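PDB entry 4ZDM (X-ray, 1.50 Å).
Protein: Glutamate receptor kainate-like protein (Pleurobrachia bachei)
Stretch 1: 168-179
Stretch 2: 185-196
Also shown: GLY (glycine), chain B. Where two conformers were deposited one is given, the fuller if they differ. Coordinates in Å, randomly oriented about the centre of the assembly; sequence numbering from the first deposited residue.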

# COMPACT_ATOMS: atom_id res chain seq x y z
N ALA A 168 0.17 25.17 28.25
CA ALA A 168 1.08 25.44 27.17
C ALA A 168 0.40 26.02 25.92
O ALA A 168 -0.72 25.62 25.58
CB ALA A 168 1.81 24.17 26.77
N VAL A 169 1.11 26.89 25.21
CA VAL A 169 0.77 27.25 23.87
C VAL A 169 0.86 25.99 23.03
O VAL A 169 1.82 25.24 23.21
CB VAL A 169 1.71 28.31 23.31
CG1 VAL A 169 1.42 28.61 21.87
CG2 VAL A 169 1.61 29.62 24.12
N LYS A 170 -0.12 25.75 22.15
CA LYS A 170 -0.07 24.61 21.22
C LYS A 170 0.35 25.08 19.84
O LYS A 170 -0.34 25.91 19.22
CB LYS A 170 -1.42 23.90 21.16
CG LYS A 170 -1.98 23.44 22.52
CD LYS A 170 -0.93 22.72 23.41
CE LYS A 170 -1.56 22.12 24.63
NZ LYS A 170 -2.16 23.18 25.57
N VAL A 171 1.52 24.67 19.40
CA VAL A 171 2.01 25.04 18.07
C VAL A 171 1.76 23.91 17.09
O VAL A 171 1.59 22.76 17.49
CB VAL A 171 3.52 25.46 18.07
CG1 VAL A 171 3.76 26.74 18.90
CG2 VAL A 171 4.43 24.33 18.57
N GLY A 172 1.73 24.23 15.81
CA GLY A 172 1.32 23.27 14.81
C GLY A 172 2.43 22.35 14.31
O GLY A 172 2.17 21.34 13.68
N SER A 173 3.68 22.71 14.59
CA SER A 173 4.81 21.93 14.13
C SER A 173 6.02 22.17 15.02
O SER A 173 6.10 23.18 15.71
CB SER A 173 5.17 22.27 12.69
OG SER A 173 5.67 23.58 12.60
N TYR A 174 6.95 21.23 14.99
CA TYR A 174 8.23 21.34 15.66
C TYR A 174 8.96 22.60 15.24
O TYR A 174 9.46 23.35 16.07
CB TYR A 174 9.04 20.09 15.33
CG TYR A 174 10.40 19.96 15.89
CD1 TYR A 174 10.58 19.70 17.23
CD2 TYR A 174 11.49 19.90 15.07
CE1 TYR A 174 11.84 19.46 17.73
CE2 TYR A 174 12.74 19.64 15.56
CZ TYR A 174 12.89 19.41 16.90
OH TYR A 174 14.14 19.08 17.42
N GLY A 175 9.00 22.83 13.92
CA GLY A 175 9.64 24.03 13.40
C GLY A 175 9.07 25.31 13.96
O GLY A 175 9.81 26.27 14.26
N GLU A 176 7.76 25.37 14.10
CA GLU A 176 7.12 26.53 14.66
C GLU A 176 7.50 26.72 16.12
O GLU A 176 7.74 27.84 16.57
CB GLU A 176 5.61 26.46 14.50
CG GLU A 176 4.99 27.75 14.94
CD GLU A 176 3.49 27.77 14.78
OE1 GLU A 176 2.96 26.84 14.15
OE2 GLU A 176 2.86 28.76 15.26
N GLY A 177 7.58 25.64 16.89
CA GLY A 177 8.00 25.78 18.27
C GLY A 177 9.41 26.34 18.39
O GLY A 177 9.70 27.19 19.23
N LEU A 178 10.31 25.84 17.57
CA LEU A 178 11.69 26.33 17.57
C LEU A 178 11.74 27.79 17.20
O LEU A 178 12.48 28.56 17.80
CB LEU A 178 12.56 25.53 16.61
CG LEU A 178 12.76 24.05 16.91
CD1 LEU A 178 13.38 23.40 15.69
CD2 LEU A 178 13.65 23.91 18.07
N GLU A 179 10.93 28.18 16.22
CA GLU A 179 10.88 29.57 15.82
C GLU A 179 10.42 30.49 16.94
O GLU A 179 11.00 31.56 17.15
CB GLU A 179 9.97 29.68 14.63
CG GLU A 179 9.86 31.03 14.04
CD GLU A 179 8.97 30.96 12.82
OE1 GLU A 179 7.71 31.12 12.98
OE2 GLU A 179 9.53 30.65 11.74
N GLY B . 9.37 12.04 17.90
CA GLY B . 8.08 12.75 18.03
C GLY B . 6.90 11.87 18.26
O GLY B . 5.78 12.34 18.50
OXT GLY B . 7.03 10.61 18.19
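Stretch 2, residues 185-196: GFVFIDEIPGIN

Stretch 2 lies across stretch 1 as an extended strand, Phe186 to Ile192, followed by Pro193, whose preceding peptide bond is cis, and then by a helix that includes Ile195 and Asn196. The strand runs roughly against the helix that begins at Tyr174: their N-to-C directions differ by 147° (signed crossing angle -147°) and their axes approach to 8.5 Å. Against the short strand Val169 to Val171 the angle is 59° (signed -59°), with the axes 9.8 Å apart. The backbones come near at Gly177 and Phe188, whose CA atoms are 6.1 Å apart, and are wider at Tyr174 and Asp190, CA to CA 8.2 Å.

The strand alternates. Phe186, Phe188 and Asp190 point their CA-to-CB bonds toward stretch 1, whereas Val187 points away. The hollow that receives Phe188 is the bare backbone of Gly177: Gly177 CA sits over the ring face, 3.8 Å from the centroid of the Phe188 ring and 10° off its normal, a CH-pi contact. The fit depends on glycine, since an ideal CB here would lie 2.3 Å from Phe188 CE1, a clash. The same face also meets the backbone of the next residue, with Leu178 N 3.8 Å from Phe188 CE2. Around this ring, Tyr174 CD1 packs 4.0 Å from Phe188 CE2, Leu178 CD2 lies 4.0 Å from Phe188 CD2, and Val171 CG2 reaches Phe188 CE1 at 4.5 Å.

Phe186 fills a second hollow, bounded by the valines of the short strand and the helix backbone. Val169 CB meets the ring edge at Phe186 CE2, 4.1 Å away; Val171 CG1 is 4.4 Å from Phe186 CZ, and Gly177 O is 3.8 Å from Phe186 CE1.

In return, stretch 1 sends Tyr174 past the strand toward the second helix. Its CA-to-CB bond points sideways, but with chi1 in t the ring end comes nearer, placing Tyr174 OH 3.3 Å from Ile195 CA and 3.4 Å from Gly194 O. Asp190 OD1 lies at the tyrosine ring edge, 3.3 Å from Tyr174 CE1. The O atom of water 1 lies 3.1 Å from Tyr174 OH and 2.8 Å from Glu191 O, a position from which it can donate to Glu191 O, so it links the two stretches, which share no clear direct hydrogen bond. Leu178 closes the packing, its CD2 4.0 Å from Ile195 CG1.

The CA-to-CB bond of Glu191 points sideways, and its OE1 accepts a 2.8 Å hydrogen bond from N of the bound glycine.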

# COMPACT_ATOMS: atom_id res chain seq x y z
N GLY A 185 11.40 34.79 25.15
CA GLY A 185 10.25 34.83 26.04
C GLY A 185 9.36 33.60 26.02
O GLY A 185 8.24 33.61 26.53
N PHE A 186 9.90 32.51 25.46
CA PHE A 186 9.10 31.32 25.16
C PHE A 186 9.93 30.07 25.39
O PHE A 186 10.95 29.88 24.74
CB PHE A 186 8.63 31.40 23.71
CG PHE A 186 7.77 30.26 23.24
CD1 PHE A 186 8.34 29.10 22.74
CD2 PHE A 186 6.39 30.38 23.24
CE1 PHE A 186 7.53 28.07 22.24
CE2 PHE A 186 5.59 29.35 22.76
CZ PHE A 186 6.16 28.20 22.28
N VAL A 187 9.47 29.20 26.32
CA VAL A 187 10.11 27.93 26.62
C VAL A 187 9.46 26.85 25.75
O VAL A 187 8.25 26.64 25.83
CB VAL A 187 10.01 27.56 28.10
CG1 VAL A 187 10.61 26.23 28.37
CG2 VAL A 187 10.71 28.63 28.97
N PHE A 188 10.25 26.21 24.92
CA PHE A 188 9.78 25.11 24.09
C PHE A 188 10.14 23.83 24.77
O PHE A 188 11.31 23.57 25.05
CB PHE A 188 10.39 25.20 22.69
CG PHE A 188 9.85 24.19 21.69
CD1 PHE A 188 8.52 23.82 21.66
CD2 PHE A 188 10.67 23.67 20.71
CE1 PHE A 188 8.07 22.89 20.74
CE2 PHE A 188 10.20 22.76 19.76
CZ PHE A 188 8.90 22.38 19.79
N ILE A 189 9.13 23.00 25.05
CA ILE A 189 9.35 21.72 25.69
C ILE A 189 9.21 20.63 24.62
O ILE A 189 8.11 20.40 24.13
CB ILE A 189 8.39 21.47 26.86
CG1 ILE A 189 8.51 22.56 27.93
CG2 ILE A 189 8.67 20.09 27.43
CD1 ILE A 189 7.37 22.55 28.94
N ASP A 190 10.33 20.01 24.27
CA ASP A 190 10.31 18.97 23.24
C ASP A 190 11.43 17.97 23.51
O ASP A 190 11.82 17.78 24.64
CB ASP A 190 10.35 19.60 21.86
CG ASP A 190 9.74 18.70 20.78
OD1 ASP A 190 10.44 17.85 20.23
OD2 ASP A 190 8.54 18.87 20.49
N GLU A 191 11.87 17.26 22.48
CA GLU A 191 12.62 16.02 22.67
C GLU A 191 14.10 16.16 22.44
O GLU A 191 14.55 16.61 21.39
CB GLU A 191 12.10 14.91 21.74
CG GLU A 191 10.60 14.65 21.91
CD GLU A 191 10.09 13.47 21.06
OE1 GLU A 191 10.79 13.09 20.09
OE2 GLU A 191 9.00 12.94 21.43
N ILE A 192 14.87 15.66 23.39
CA ILE A 192 16.28 15.44 23.20
C ILE A 192 16.40 14.01 22.68
O ILE A 192 15.54 13.20 22.96
CB ILE A 192 17.07 15.63 24.50
CG1 ILE A 192 16.58 14.63 25.53
CG2 ILE A 192 16.92 17.08 25.03
CD1 ILE A 192 17.62 14.13 26.43
N PRO A 193 17.45 13.70 21.93
CA PRO A 193 18.54 14.59 21.51
C PRO A 193 18.22 15.50 20.36
O PRO A 193 18.99 16.42 20.07
CB PRO A 193 19.65 13.59 21.10
CG PRO A 193 18.92 12.44 20.62
CD PRO A 193 17.69 12.31 21.50
N GLY A 194 17.12 15.25 19.68
CA GLY A 194 16.87 15.98 18.44
C GLY A 194 16.90 17.49 18.60
O GLY A 194 17.41 18.19 17.70
N ILE A 195 16.32 18.02 19.66
CA ILE A 195 16.31 19.47 19.83
C ILE A 195 17.72 20.04 20.07
O ILE A 195 17.93 21.22 19.81
CB ILE A 195 15.30 19.89 20.91
CG1 ILE A 195 15.03 21.38 20.81
CG2 ILE A 195 15.81 19.55 22.30
CD1 ILE A 195 13.91 21.81 21.66
N ASN A 196 18.66 19.22 20.51
CA ASN A 196 20.03 19.69 20.64
C ASN A 196 20.67 19.75 19.28
O ASN A 196 21.49 20.65 19.03
CB ASN A 196 20.82 18.78 21.57
CG ASN A 196 20.37 18.85 23.01
OD1 ASN A 196 20.49 17.85 23.76
ND2 ASN A 196 19.85 19.97 23.43
O HOH W 1 13.33 16.51 18.86